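Long-range contacts in rhamnose ABC transporter, periplasmic rhamnose-binding protein (Kribbella flavida, PDB 4KVF), which probably binds a sugar such as rhamnose outside the cell membrane and hands it to an ABC transporter for uptake: residues Y44-N50 and Y72-N78; Y53-E57 and W279-G285; A29-N33 and G298-G302. One frame throughout, in Å; residues are numbered along the deposited sequence.

Contact 1 (Y44-N50 and Y72-N78); sequences YLPKQLN and YKLVGPN
The backbone N of Tyr44 donates to Lys73 O at 2.8 Å, the shortest hydrogen bond between residues 44-50 and 72-78. The return bond runs from Val75 N to Tyr44 O, with 176° at the hydrogen, so Tyr44 uses its N and O to bond the residues before and after Leu74, as parallel strand pairing requires. Beside this ladder the two tyrosine rings meet obliquely, their planes 44° apart, with Tyr44 CD1 lying 3.5 Å from Tyr72 CE1. The hydroxyl of Tyr44 is held beyond this pair, by the backbone oxygen of Gly285. Strands 41-45 and 71-74 with helix 52-67 between them form a beta-alpha-beta crossover at the edge of the parallel sheet of a periplasmic binding protein, and the helix packs over Leu74 and Tyr72 through Val58. Past the strand ends the two segments stay together: Leu49 N donates to Pro77 O at 3.0 Å. With CG placed anti to its carbonyl carbon (chi1 -74°), Leu49 turns its two methyls to different partners. CD2 slides alongside the branch of Leu74, 3.6 Å from its CG, while CD1 comes to 3.2 Å from Gly76 O. Gly76 adopts a conformation that a CB would spoil by striking the preceding carbonyl oxygen, and a side chain there would also press on Leu49 CG. Replacing this leucine by an alanine would keep the backbone bond, but would probably open a gap beside Leu74 and Gly76 and leave the Leu74 methyls less firmly held. Leu45, its CG anti to the backbone N, brings CD1 to 3.6 Å from Gly76 CA and near the Pro77 ring. Pro77 CG in turn rests against Lys47 O, and helix 85-94 packs on Leu45 and Pro77 through Tyr88.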
ATOM      1  N   TYR A  44       1.625  13.226 -11.944  1.00 24.20           N
ATOM      2  CA  TYR A  44       0.970  12.243 -11.085  1.00 27.26           C
ATOM      3  C   TYR A  44      -0.546  12.322 -11.227  1.00 30.35           C
ATOM      4  O   TYR A  44      -1.135  13.409 -11.193  1.00 28.62           O
ATOM      5  CB  TYR A  44       1.344  12.479  -9.625  1.00 25.75           C
ATOM      6  CG  TYR A  44       2.719  11.971  -9.307  1.00 23.59           C
ATOM      7  CD1 TYR A  44       3.845  12.655  -9.743  1.00 25.53           C
ATOM      8  CD2 TYR A  44       2.896  10.790  -8.608  1.00 25.39           C
ATOM      9  CE1 TYR A  44       5.120  12.181  -9.482  1.00 27.68           C
ATOM     10  CE2 TYR A  44       4.162  10.307  -8.346  1.00 23.29           C
ATOM     11  CZ  TYR A  44       5.269  11.008  -8.783  1.00 26.29           C
ATOM     12  OH  TYR A  44       6.527  10.521  -8.506  1.00 27.83           O
ATOM     13  N   LEU A  45      -1.163  11.154 -11.378  1.00 21.73           N
ATOM     14  CA  LEU A  45      -2.620  11.024 -11.487  1.00 22.76           C
ATOM     15  C   LEU A  45      -3.067   9.965 -10.494  1.00 22.40           C
ATOM     16  O   LEU A  45      -3.172   8.771 -10.838  1.00 21.39           O
ATOM     17  CB  LEU A  45      -3.028  10.606 -12.910  1.00 24.50           C
ATOM     18  CG  LEU A  45      -4.507  10.300 -13.210  1.00 24.10           C
ATOM     19  CD1 LEU A  45      -5.423  11.384 -12.672  1.00 27.05           C
ATOM     20  CD2 LEU A  45      -4.700  10.145 -14.718  1.00 28.56           C
ATOM     21  N   PRO A  46      -3.343  10.394  -9.260  1.00 24.27           N
ATOM     22  CA  PRO A  46      -3.845   9.470  -8.242  1.00 26.63           C
ATOM     23  C   PRO A  46      -5.308   9.122  -8.514  1.00 29.42           C
ATOM     24  O   PRO A  46      -5.902   9.664  -9.446  1.00 32.66           O
ATOM     25  CB  PRO A  46      -3.704  10.277  -6.955  1.00 30.31           C
ATOM     26  CG  PRO A  46      -3.936  11.699  -7.397  1.00 33.74           C
ATOM     27  CD  PRO A  46      -3.341  11.797  -8.789  1.00 26.41           C
ATOM     28  N   LYS A  47      -5.877   8.223  -7.717  1.00 30.29           N
ATOM     29  CA  LYS A  47      -7.291   7.882  -7.855  1.00 33.29           C
ATOM     30  C   LYS A  47      -8.203   9.065  -7.532  1.00 40.32           C
ATOM     31  O   LYS A  47      -9.178   9.315  -8.240  1.00 42.30           O
ATOM     32  CB  LYS A  47      -7.641   6.682  -6.975  1.00 39.19           C
ATOM     33  CG  LYS A  47      -6.851   5.439  -7.344  1.00 44.31           C
ATOM     34  CD  LYS A  47      -7.429   4.197  -6.697  1.00 44.54           C
ATOM     35  CE  LYS A  47      -7.035   2.963  -7.482  1.00 43.46           C
ATOM     36  NZ  LYS A  47      -7.452   1.719  -6.775  1.00 52.36           N
ATOM     37  N   GLN A  48      -7.885   9.783  -6.457  1.00 37.00           N
ATOM     38  CA  GLN A  48      -8.629  10.983  -6.077  1.00 46.50           C
ATOM     39  C   GLN A  48      -7.707  12.034  -5.471  1.00 52.92           C
ATOM     40  O   GLN A  48      -6.894  11.725  -4.598  1.00 54.52           O
ATOM     41  CB  GLN A  48      -9.746  10.652  -5.079  1.00 51.23           C
ATOM     42  CG  GLN A  48     -10.991  10.026  -5.694  1.00 61.08           C
ATOM     43  CD  GLN A  48     -12.227  10.180  -4.814  1.00 69.25           C
ATOM     44  OE1 GLN A  48     -12.344  11.138  -4.048  1.00 66.69           O
ATOM     45  NE2 GLN A  48     -13.157   9.233  -4.926  1.00 69.17           N
ATOM     46  N   LEU A  49      -7.836  13.273  -5.937  1.00 48.53           N
ATOM     47  CA  LEU A  49      -7.098  14.390  -5.354  1.00 47.39           C
ATOM     48  C   LEU A  49      -7.693  14.776  -4.004  1.00 61.36           C
ATOM     49  O   LEU A  49      -8.859  14.489  -3.725  1.00 54.78           O
ATOM     50  CB  LEU A  49      -7.130  15.607  -6.285  1.00 51.31           C
ATOM     51  CG  LEU A  49      -6.258  15.551  -7.537  1.00 44.70           C
ATOM     52  CD1 LEU A  49      -6.285  16.875  -8.307  1.00 47.95           C
ATOM     53  CD2 LEU A  49      -4.853  15.198  -7.121  1.00 44.78           C
ATOM     54  N   ASN A  50      -6.876  15.412  -3.166  1.00 60.41           N
ATOM     55  CA  ASN A  50      -7.353  16.090  -1.959  1.00 69.25           C
ATOM     56  C   ASN A  50      -7.913  15.213  -0.832  1.00 65.48           C
ATOM     57  O   ASN A  50      -8.992  15.474  -0.303  1.00 59.08           O
ATOM     58  CB  ASN A  50      -8.335  17.212  -2.323  1.00 76.89           C
ATOM     59  CG  ASN A  50      -7.684  18.301  -3.158  1.00 78.98           C
ATOM     60  OD1 ASN A  50      -8.146  18.621  -4.259  1.00 80.67           O
ATOM     61  ND2 ASN A  50      -6.598  18.872  -2.640  1.00 70.88           N
ATOM     62  N   TYR A  72       7.427  18.825 -11.675  1.00 29.73           N
ATOM     63  CA  TYR A  72       6.332  18.029 -11.100  1.00 31.45           C
ATOM     64  C   TYR A  72       4.951  18.596 -11.458  1.00 30.07           C
ATOM     65  O   TYR A  72       4.736  19.802 -11.393  1.00 33.72           O
ATOM     66  CB  TYR A  72       6.506  17.967  -9.581  1.00 32.52           C
ATOM     67  CG  TYR A  72       5.324  17.456  -8.785  1.00 35.67           C
ATOM     68  CD1 TYR A  72       5.128  16.096  -8.589  1.00 32.20           C
ATOM     69  CD2 TYR A  72       4.439  18.341  -8.177  1.00 38.46           C
ATOM     70  CE1 TYR A  72       4.062  15.627  -7.834  1.00 36.19           C
ATOM     71  CE2 TYR A  72       3.373  17.882  -7.419  1.00 37.93           C
ATOM     72  CZ  TYR A  72       3.191  16.527  -7.252  1.00 32.76           C
ATOM     73  OH  TYR A  72       2.128  16.082  -6.504  1.00 34.87           O
ATOM     74  N   LYS A  73       4.026  17.719 -11.837  1.00 27.67           N
ATOM     75  CA  LYS A  73       2.645  18.122 -12.067  1.00 31.25           C
ATOM     76  C   LYS A  73       1.688  17.136 -11.387  1.00 35.41           C
ATOM     77  O   LYS A  73       1.937  15.929 -11.365  1.00 31.57           O
ATOM     78  CB  LYS A  73       2.365  18.203 -13.567  1.00 35.85           C
ATOM     79  CG  LYS A  73       0.915  18.448 -13.925  1.00 37.88           C
ATOM     80  CD  LYS A  73       0.779  18.731 -15.413  1.00 49.20           C
ATOM     81  CE  LYS A  73       0.560  20.211 -15.689  1.00 56.87           C
ATOM     82  NZ  LYS A  73      -0.879  20.611 -15.613  1.00 57.49           N
ATOM     83  N   LEU A  74       0.613  17.666 -10.813  1.00 36.47           N
ATOM     84  CA  LEU A  74      -0.420  16.848 -10.187  1.00 28.20           C
ATOM     85  C   LEU A  74      -1.744  17.176 -10.856  1.00 28.59           C
ATOM     86  O   LEU A  74      -2.132  18.346 -10.940  1.00 34.69           O
ATOM     87  CB  LEU A  74      -0.511  17.157  -8.685  1.00 29.33           C
ATOM     88  CG  LEU A  74      -1.567  16.433  -7.830  1.00 32.87           C
ATOM     89  CD1 LEU A  74      -1.310  14.923  -7.784  1.00 31.92           C
ATOM     90  CD2 LEU A  74      -1.639  16.998  -6.411  1.00 31.52           C
ATOM     91  N   VAL A  75      -2.429  16.146 -11.351  1.00 29.04           N
ATOM     92  CA  VAL A  75      -3.770  16.304 -11.904  1.00 30.94           C
ATOM     93  C   VAL A  75      -4.662  15.198 -11.345  1.00 34.96           C
ATOM     94  O   VAL A  75      -4.168  14.213 -10.800  1.00 31.55           O
ATOM     95  CB  VAL A  75      -3.791  16.218 -13.459  1.00 36.15           C
ATOM     96  CG1 VAL A  75      -2.869  17.277 -14.098  1.00 31.58           C
ATOM     97  CG2 VAL A  75      -3.412  14.827 -13.922  1.00 30.69           C
ATOM     98  N   GLY A  76      -5.972  15.355 -11.494  1.00 33.06           N
ATOM     99  CA  GLY A  76      -6.889  14.301 -11.102  1.00 31.31           C
ATOM    100  C   GLY A  76      -8.274  14.773 -10.713  1.00 34.74           C
ATOM    101  O   GLY A  76      -8.496  15.963 -10.465  1.00 37.99           O
ATOM    102  N   PRO A  77      -9.227  13.831 -10.669  1.00 39.46           N
ATOM    103  CA  PRO A  77     -10.620  14.149 -10.342  1.00 44.36           C
ATOM    104  C   PRO A  77     -10.711  14.435  -8.856  1.00 47.68           C
ATOM    105  O   PRO A  77      -9.853  13.972  -8.110  1.00 47.91           O
ATOM    106  CB  PRO A  77     -11.357  12.848 -10.682  1.00 46.30           C
ATOM    107  CG  PRO A  77     -10.347  11.784 -10.399  1.00 39.60           C
ATOM    108  CD  PRO A  77      -9.001  12.378 -10.807  1.00 38.73           C
ATOM    109  N   ASN A  78     -11.707  15.192  -8.415  1.00 60.53           N
ATOM    110  CA  ASN A  78     -11.912  15.300  -6.980  1.00 67.54           C
ATOM    111  C   ASN A  78     -13.116  14.483  -6.518  1.00 72.00           C
ATOM    112  O   ASN A  78     -13.781  13.822  -7.322  1.00 64.82           O
ATOM    113  CB  ASN A  78     -11.999  16.757  -6.510  1.00 76.64           C
ATOM    114  CG  ASN A  78     -11.350  16.966  -5.150  1.00 86.01           C
ATOM    115  OD1 ASN A  78     -11.255  16.033  -4.347  1.00 87.63           O
ATOM    116  ND2 ASN A  78     -10.894  18.189  -4.888  1.00 86.59           N
TER

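Contact 2 (Y53-E57 and W279-G285); sequences YTDVE and WNPADIG
Tyr53 and Trp279 cross at about a right angle, the phenol oxygen meeting the indole at its nitrogen edge. Trp279 NE1 donates to Tyr53 OH at 2.9 Å, with an N-H...O angle of 154° and the oxygen close to the indole plane. Tyr53 reaches this far because its CG stands anti to the backbone N (chi1 176°), which carries the ring out from helix 52-67. Pro281 lies over one face of the same ring: its CB is 4.1 Å from the ring centroid, a CH-pi contact displaced toward the rim, and its CG approaches Tyr53 CE2 at 3.4 Å. The phenol is thus fixed both at its hydroxyl and across a face. Further along, Val56 CG1 meets Ala282 CB at 3.8 Å, and the extended Glu57 chain passes obliquely by Ile284, whose CD1 lies 3.5 Å from Glu57 OE2. That carboxylate also comes close to Asp128, and two like charges so near each other may favour protonation of one. Gly285 CA makes a CA-H...O contact of 3.4 Å with Glu57 O, with which a side-chain carbon would collide. Asn280 N-caps the second helix by accepting from Ala282 N. A glycerol near Trp279, probably from the crystallisation liquor, may mark a pocket. The axes of segments 53-57 and 281-285 cross at -45° and approach to 7.8 Å: two N-terminal helix turns packed through small residues within a two-lobed periplasmic binding protein.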
ATOM      1  N   TYR A  53      -4.086  10.910   2.752  1.00 46.09           N
ATOM      2  CA  TYR A  53      -3.257   9.808   2.274  1.00 43.84           C
ATOM      3  C   TYR A  53      -2.660  10.135   0.906  1.00 39.49           C
ATOM      4  O   TYR A  53      -1.446  10.028   0.702  1.00 39.06           O
ATOM      5  CB  TYR A  53      -4.074   8.510   2.217  1.00 43.98           C
ATOM      6  CG  TYR A  53      -3.332   7.316   1.654  1.00 48.65           C
ATOM      7  CD1 TYR A  53      -3.285   7.092   0.288  1.00 45.99           C
ATOM      8  CD2 TYR A  53      -2.698   6.404   2.488  1.00 51.49           C
ATOM      9  CE1 TYR A  53      -2.611   6.005  -0.244  1.00 52.93           C
ATOM     10  CE2 TYR A  53      -2.026   5.305   1.962  1.00 51.79           C
ATOM     11  CZ  TYR A  53      -1.984   5.114   0.597  1.00 54.36           C
ATOM     12  OH  TYR A  53      -1.320   4.033   0.054  1.00 52.65           O
ATOM     13  N   THR A  54      -3.510  10.533  -0.033  1.00 39.50           N
ATOM     14  CA  THR A  54      -3.053  10.826  -1.391  1.00 40.43           C
ATOM     15  C   THR A  54      -2.067  11.997  -1.432  1.00 37.77           C
ATOM     16  O   THR A  54      -1.085  11.972  -2.181  1.00 44.01           O
ATOM     17  CB  THR A  54      -4.234  11.119  -2.329  1.00 45.48           C
ATOM     18  OG1 THR A  54      -4.996   9.923  -2.517  1.00 44.65           O
ATOM     19  CG2 THR A  54      -3.731  11.614  -3.673  1.00 40.07           C
ATOM     20  N   ASP A  55      -2.327  13.016  -0.619  1.00 41.52           N
ATOM     21  CA  ASP A  55      -1.435  14.170  -0.522  1.00 45.99           C
ATOM     22  C   ASP A  55      -0.014  13.768  -0.116  1.00 42.33           C
ATOM     23  O   ASP A  55       0.960  14.256  -0.694  1.00 38.29           O
ATOM     24  CB  ASP A  55      -1.990  15.209   0.455  1.00 52.36           C
ATOM     25  CG  ASP A  55      -3.173  15.976  -0.112  1.00 51.48           C
ATOM     26  OD1 ASP A  55      -3.505  15.781  -1.304  1.00 52.87           O
ATOM     27  OD2 ASP A  55      -3.756  16.787   0.639  1.00 60.82           O
ATOM     28  N   VAL A  56       0.100  12.881   0.871  1.00 41.20           N
ATOM     29  CA  VAL A  56       1.401  12.403   1.327  1.00 39.61           C
ATOM     30  C   VAL A  56       2.060  11.589   0.224  1.00 37.60           C
ATOM     31  O   VAL A  56       3.274  11.666   0.012  1.00 33.74           O
ATOM     32  CB  VAL A  56       1.279  11.528   2.594  1.00 45.80           C
ATOM     33  CG1 VAL A  56       2.646  10.997   3.015  1.00 43.15           C
ATOM     34  CG2 VAL A  56       0.636  12.316   3.729  1.00 48.83           C
ATOM     35  N   GLU A  57       1.233  10.828  -0.486  1.00 29.59           N
ATOM     36  CA  GLU A  57       1.683   9.946  -1.559  1.00 32.46           C
ATOM     37  C   GLU A  57       2.310  10.720  -2.712  1.00 38.17           C
ATOM     38  O   GLU A  57       3.468  10.496  -3.066  1.00 28.35           O
ATOM     39  CB  GLU A  57       0.495   9.129  -2.063  1.00 36.90           C
ATOM     40  CG  GLU A  57       0.811   8.101  -3.117  1.00 40.55           C
ATOM     41  CD  GLU A  57      -0.294   7.060  -3.213  1.00 51.48           C
ATOM     42  OE1 GLU A  57      -1.447   7.431  -3.535  1.00 50.75           O
ATOM     43  OE2 GLU A  57      -0.013   5.873  -2.945  1.00 47.53           O
ATOM     44  N   TRP A 279       2.351   0.998   5.148  1.00 28.21           N
ATOM     45  CA  TRP A 279       3.439   1.386   4.261  1.00 29.64           C
ATOM     46  C   TRP A 279       3.530   2.911   4.302  1.00 40.06           C
ATOM     47  O   TRP A 279       2.638   3.569   4.828  1.00 32.24           O
ATOM     48  CB  TRP A 279       3.178   0.865   2.838  1.00 27.86           C
ATOM     49  CG  TRP A 279       1.740   0.990   2.386  1.00 30.15           C
ATOM     50  CD1 TRP A 279       1.148   2.096   1.845  1.00 31.63           C
ATOM     51  CD2 TRP A 279       0.729  -0.030   2.425  1.00 26.78           C
ATOM     52  NE1 TRP A 279      -0.172   1.832   1.555  1.00 34.73           N
ATOM     53  CE2 TRP A 279      -0.455   0.539   1.904  1.00 33.26           C
ATOM     54  CE3 TRP A 279       0.709  -1.359   2.850  1.00 31.42           C
ATOM     55  CZ2 TRP A 279      -1.644  -0.183   1.795  1.00 33.27           C
ATOM     56  CZ3 TRP A 279      -0.472  -2.073   2.741  1.00 36.53           C
ATOM     57  CH2 TRP A 279      -1.633  -1.482   2.218  1.00 41.28           C
ATOM     58  N   ASN A 280       4.618   3.476   3.793  1.00 32.22           N
ATOM     59  CA  ASN A 280       4.751   4.928   3.753  1.00 32.75           C
ATOM     60  C   ASN A 280       4.378   5.412   2.358  1.00 30.94           C
ATOM     61  O   ASN A 280       5.132   5.204   1.407  1.00 27.61           O
ATOM     62  CB  ASN A 280       6.177   5.355   4.126  1.00 36.16           C
ATOM     63  CG  ASN A 280       6.363   6.860   4.106  1.00 37.72           C
ATOM     64  OD1 ASN A 280       5.426   7.620   3.823  1.00 38.47           O
ATOM     65  ND2 ASN A 280       7.575   7.306   4.435  1.00 43.92           N
ATOM     66  N   PRO A 281       3.200   6.048   2.223  1.00 27.90           N
ATOM     67  CA  PRO A 281       2.721   6.390   0.881  1.00 30.57           C
ATOM     68  C   PRO A 281       3.668   7.340   0.183  1.00 29.17           C
ATOM     69  O   PRO A 281       3.755   7.306  -1.040  1.00 27.24           O
ATOM     70  CB  PRO A 281       1.386   7.105   1.149  1.00 36.32           C
ATOM     71  CG  PRO A 281       0.991   6.669   2.517  1.00 37.96           C
ATOM     72  CD  PRO A 281       2.275   6.512   3.268  1.00 31.57           C
ATOM     73  N   ALA A 282       4.355   8.187   0.945  1.00 30.94           N
ATOM     74  CA  ALA A 282       5.312   9.110   0.345  1.00 27.15           C
ATOM     75  C   ALA A 282       6.395   8.355  -0.421  1.00 33.22           C
ATOM     76  O   ALA A 282       6.860   8.802  -1.473  1.00 29.62           O
ATOM     77  CB  ALA A 282       5.928  10.035   1.403  1.00 33.30           C
ATOM     78  N   ASP A 283       6.792   7.197   0.092  1.00 26.14           N
ATOM     79  CA  ASP A 283       7.823   6.411  -0.582  1.00 25.86           C
ATOM     80  C   ASP A 283       7.317   5.823  -1.889  1.00 25.01           C
ATOM     81  O   ASP A 283       8.103   5.559  -2.799  1.00 24.23           O
ATOM     82  CB  ASP A 283       8.351   5.278   0.311  1.00 29.57           C
ATOM     83  CG  ASP A 283       9.154   5.786   1.493  1.00 30.93           C
ATOM     84  OD1 ASP A 283       9.656   6.932   1.445  1.00 33.16           O
ATOM     85  OD2 ASP A 283       9.304   5.023   2.477  1.00 39.81           O
ATOM     86  N   ILE A 284       6.010   5.584  -1.976  1.00 24.25           N
ATOM     87  CA  ILE A 284       5.437   5.075  -3.221  1.00 23.58           C
ATOM     88  C   ILE A 284       5.615   6.111  -4.341  1.00 25.82           C
ATOM     89  O   ILE A 284       6.087   5.795  -5.436  1.00 24.42           O
ATOM     90  CB  ILE A 284       3.935   4.749  -3.062  1.00 24.98           C
ATOM     91  CG1 ILE A 284       3.718   3.745  -1.925  1.00 26.87           C
ATOM     92  CG2 ILE A 284       3.368   4.183  -4.367  1.00 26.92           C
ATOM     93  CD1 ILE A 284       2.245   3.511  -1.626  1.00 28.11           C
ATOM     94  N   GLY A 285       5.254   7.353  -4.053  1.00 25.80           N
ATOM     95  CA  GLY A 285       5.373   8.417  -5.032  1.00 25.88           C
ATOM     96  C   GLY A 285       6.822   8.719  -5.355  1.00 28.00           C
ATOM     97  O   GLY A 285       7.183   8.996  -6.500  1.00 23.50           O
TER

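Contact 3 (A29-N33 and G298-G302); sequences AADPN and GQITG
Asp31 N donates to Gly298 O across the contact, a 3.0 Å bond with an angle of 169° at the hydrogen and the donor in the carbonyl plane. The acceptor belongs to a Schellman motif: Gly298 ends helix 281-296 with a positive phi, while two bonds run back into the last helical turn. Any CB at this position would run into the oxygen of the peptide before it, which explains the glycine. The exchange continues in the opposite sense one residue further on, where Gln299 CA makes a nearly straight CA-H...O contact of 3.3 Å with Asp31 O. Asp31 therefore uses both its backbone N and its backbone O on consecutive residues of 298-302. Beside it Ala30 CB sits 3.3 Å from Gln299 O and 3.9 Å from Ile300 CA, and Thr301 CG2 comes within 4.2 Å of Ala30 N. Few side chains meet in this surface contact between the N-terminal tail and the loop leaving the helix.

The next shell sets these groups in place. The Gln299 side chain starts beside Asp31 O and runs on extended, and its NE2 donates to Ala34 O further along the tail, a second point of hold. Ile300 packs back on Ala294 and Leu295 of the helix, and Glu306 OE1 accepts from the backbone N of both Thr301 and Gly302, which fixes the turn of the loop. On the tail side Asp31 places CG anti to its backbone N (chi1 -172°), which leads the carboxylate off the loop to the residues that follow. There it closes an Asx turn, OD1 accepting from Asn33 N at 3.2 Å from above the carboxylate plane.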
ATOM      1  N   ALA A  29      17.892  -3.859 -23.737  1.00 75.55           N
ATOM      2  CA  ALA A  29      18.970  -2.918 -24.022  1.00 80.22           C
ATOM      3  C   ALA A  29      19.076  -1.831 -22.957  1.00 80.60           C
ATOM      4  O   ALA A  29      19.331  -0.666 -23.269  1.00 85.22           O
ATOM      5  CB  ALA A  29      18.791  -2.294 -25.401  1.00 75.43           C
ATOM      6  N   ALA A  30      18.880  -2.214 -21.700  1.00 75.61           N
ATOM      7  CA  ALA A  30      19.044  -1.282 -20.592  1.00 64.78           C
ATOM      8  C   ALA A  30      20.515  -0.889 -20.436  1.00 64.04           C
ATOM      9  O   ALA A  30      21.409  -1.733 -20.536  1.00 68.19           O
ATOM     10  CB  ALA A  30      18.522  -1.892 -19.311  1.00 64.17           C
ATOM     11  N   ASP A  31      20.760   0.395 -20.200  1.00 55.45           N
ATOM     12  CA  ASP A  31      22.116   0.890 -19.969  1.00 57.54           C
ATOM     13  C   ASP A  31      22.193   1.446 -18.550  1.00 52.95           C
ATOM     14  O   ASP A  31      21.834   2.601 -18.315  1.00 46.33           O
ATOM     15  CB  ASP A  31      22.457   1.978 -20.986  1.00 60.89           C
ATOM     16  CG  ASP A  31      23.914   2.398 -20.933  1.00 62.28           C
ATOM     17  OD1 ASP A  31      24.654   1.957 -20.023  1.00 62.46           O
ATOM     18  OD2 ASP A  31      24.326   3.182 -21.813  1.00 81.52           O
ATOM     19  N   PRO A  32      22.648   0.615 -17.596  1.00 54.84           N
ATOM     20  CA  PRO A  32      22.661   0.995 -16.178  1.00 54.23           C
ATOM     21  C   PRO A  32      23.540   2.212 -15.928  1.00 51.31           C
ATOM     22  O   PRO A  32      23.343   2.929 -14.948  1.00 62.15           O
ATOM     23  CB  PRO A  32      23.252  -0.238 -15.484  1.00 57.07           C
ATOM     24  CG  PRO A  32      23.008  -1.368 -16.430  1.00 61.07           C
ATOM     25  CD  PRO A  32      23.118  -0.767 -17.802  1.00 61.89           C
ATOM     26  N   ASN A  33      24.489   2.446 -16.825  1.00 53.27           N
ATOM     27  CA  ASN A  33      25.406   3.567 -16.688  1.00 59.34           C
ATOM     28  C   ASN A  33      24.925   4.854 -17.369  1.00 55.33           C
ATOM     29  O   ASN A  33      25.628   5.863 -17.361  1.00 62.62           O
ATOM     30  CB  ASN A  33      26.798   3.164 -17.167  1.00 69.50           C
ATOM     31  CG  ASN A  33      27.369   2.019 -16.358  1.00 78.81           C
ATOM     32  OD1 ASN A  33      27.410   2.074 -15.127  1.00 83.99           O
ATOM     33  ND2 ASN A  33      27.787   0.961 -17.041  1.00 82.35           N
ATOM     34  N   GLY A 298      16.722   5.695 -20.083  1.00 34.86           N
ATOM     35  CA  GLY A 298      17.284   4.504 -20.692  1.00 31.38           C
ATOM     36  C   GLY A 298      18.038   3.566 -19.762  1.00 32.07           C
ATOM     37  O   GLY A 298      18.692   2.634 -20.229  1.00 34.07           O
ATOM     38  N   GLN A 299      17.958   3.791 -18.452  1.00 30.76           N
ATOM     39  CA  GLN A 299      18.660   2.924 -17.500  1.00 32.54           C
ATOM     40  C   GLN A 299      18.009   1.546 -17.345  1.00 32.45           C
ATOM     41  O   GLN A 299      18.691   0.543 -17.092  1.00 31.84           O
ATOM     42  CB  GLN A 299      18.740   3.584 -16.125  1.00 34.97           C
ATOM     43  CG  GLN A 299      19.586   4.827 -16.060  1.00 40.14           C
ATOM     44  CD  GLN A 299      19.623   5.409 -14.663  1.00 41.48           C
ATOM     45  OE1 GLN A 299      18.781   5.082 -13.822  1.00 41.94           O
ATOM     46  NE2 GLN A 299      20.606   6.265 -14.401  1.00 38.69           N
ATOM     47  N   ILE A 300      16.688   1.517 -17.455  1.00 27.95           N
ATOM     48  CA  ILE A 300      15.911   0.290 -17.372  1.00 25.29           C
ATOM     49  C   ILE A 300      14.859   0.287 -18.478  1.00 31.77           C
ATOM     50  O   ILE A 300      14.608   1.326 -19.097  1.00 31.89           O
ATOM     51  CB  ILE A 300      15.210   0.115 -15.999  1.00 25.64           C
ATOM     52  CG1 ILE A 300      14.215   1.239 -15.722  1.00 26.27           C
ATOM     53  CG2 ILE A 300      16.246  -0.036 -14.863  1.00 26.23           C
ATOM     54  CD1 ILE A 300      13.370   0.996 -14.466  1.00 26.35           C
ATOM     55  N   THR A 301      14.250  -0.876 -18.719  1.00 29.97           N
ATOM     56  CA  THR A 301      13.155  -0.998 -19.692  1.00 34.70           C
ATOM     57  C   THR A 301      11.895  -1.580 -19.044  1.00 35.94           C
ATOM     58  O   THR A 301      10.799  -1.546 -19.622  1.00 34.89           O
ATOM     59  CB  THR A 301      13.548  -1.880 -20.908  1.00 33.07           C
ATOM     60  OG1 THR A 301      13.784  -3.222 -20.474  1.00 37.21           O
ATOM     61  CG2 THR A 301      14.808  -1.346 -21.605  1.00 32.02           C
ATOM     62  N   GLY A 302      12.055  -2.114 -17.841  1.00 32.60           N
ATOM     63  CA  GLY A 302      10.965  -2.782 -17.165  1.00 32.33           C
ATOM     64  C   GLY A 302      11.059  -4.294 -17.265  1.00 34.78           C
ATOM     65  O   GLY A 302      10.135  -5.007 -16.864  1.00 33.85           O
TER

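How the contacts relate
The modelled chain begins with residues 29-33, whose partner at 298-302 comes much later, so contact 3 closes a loop that encloses both other contacts. Contact 1 closes a short loop, 44-50 to 72-78, containing all of helix 52-67. Contact 2 starts inside that loop at 53-57 and ends far outside it at 279-285, so contacts 1 and 2 cross. These two touch, Pro46 and Gln48 packing on Thr54, and join the sheet edge to helices 52-67 and 281-296. Contact 3 lies about 13 Å from either at the nearest atoms, tying the tail to the far end of helix 281-296.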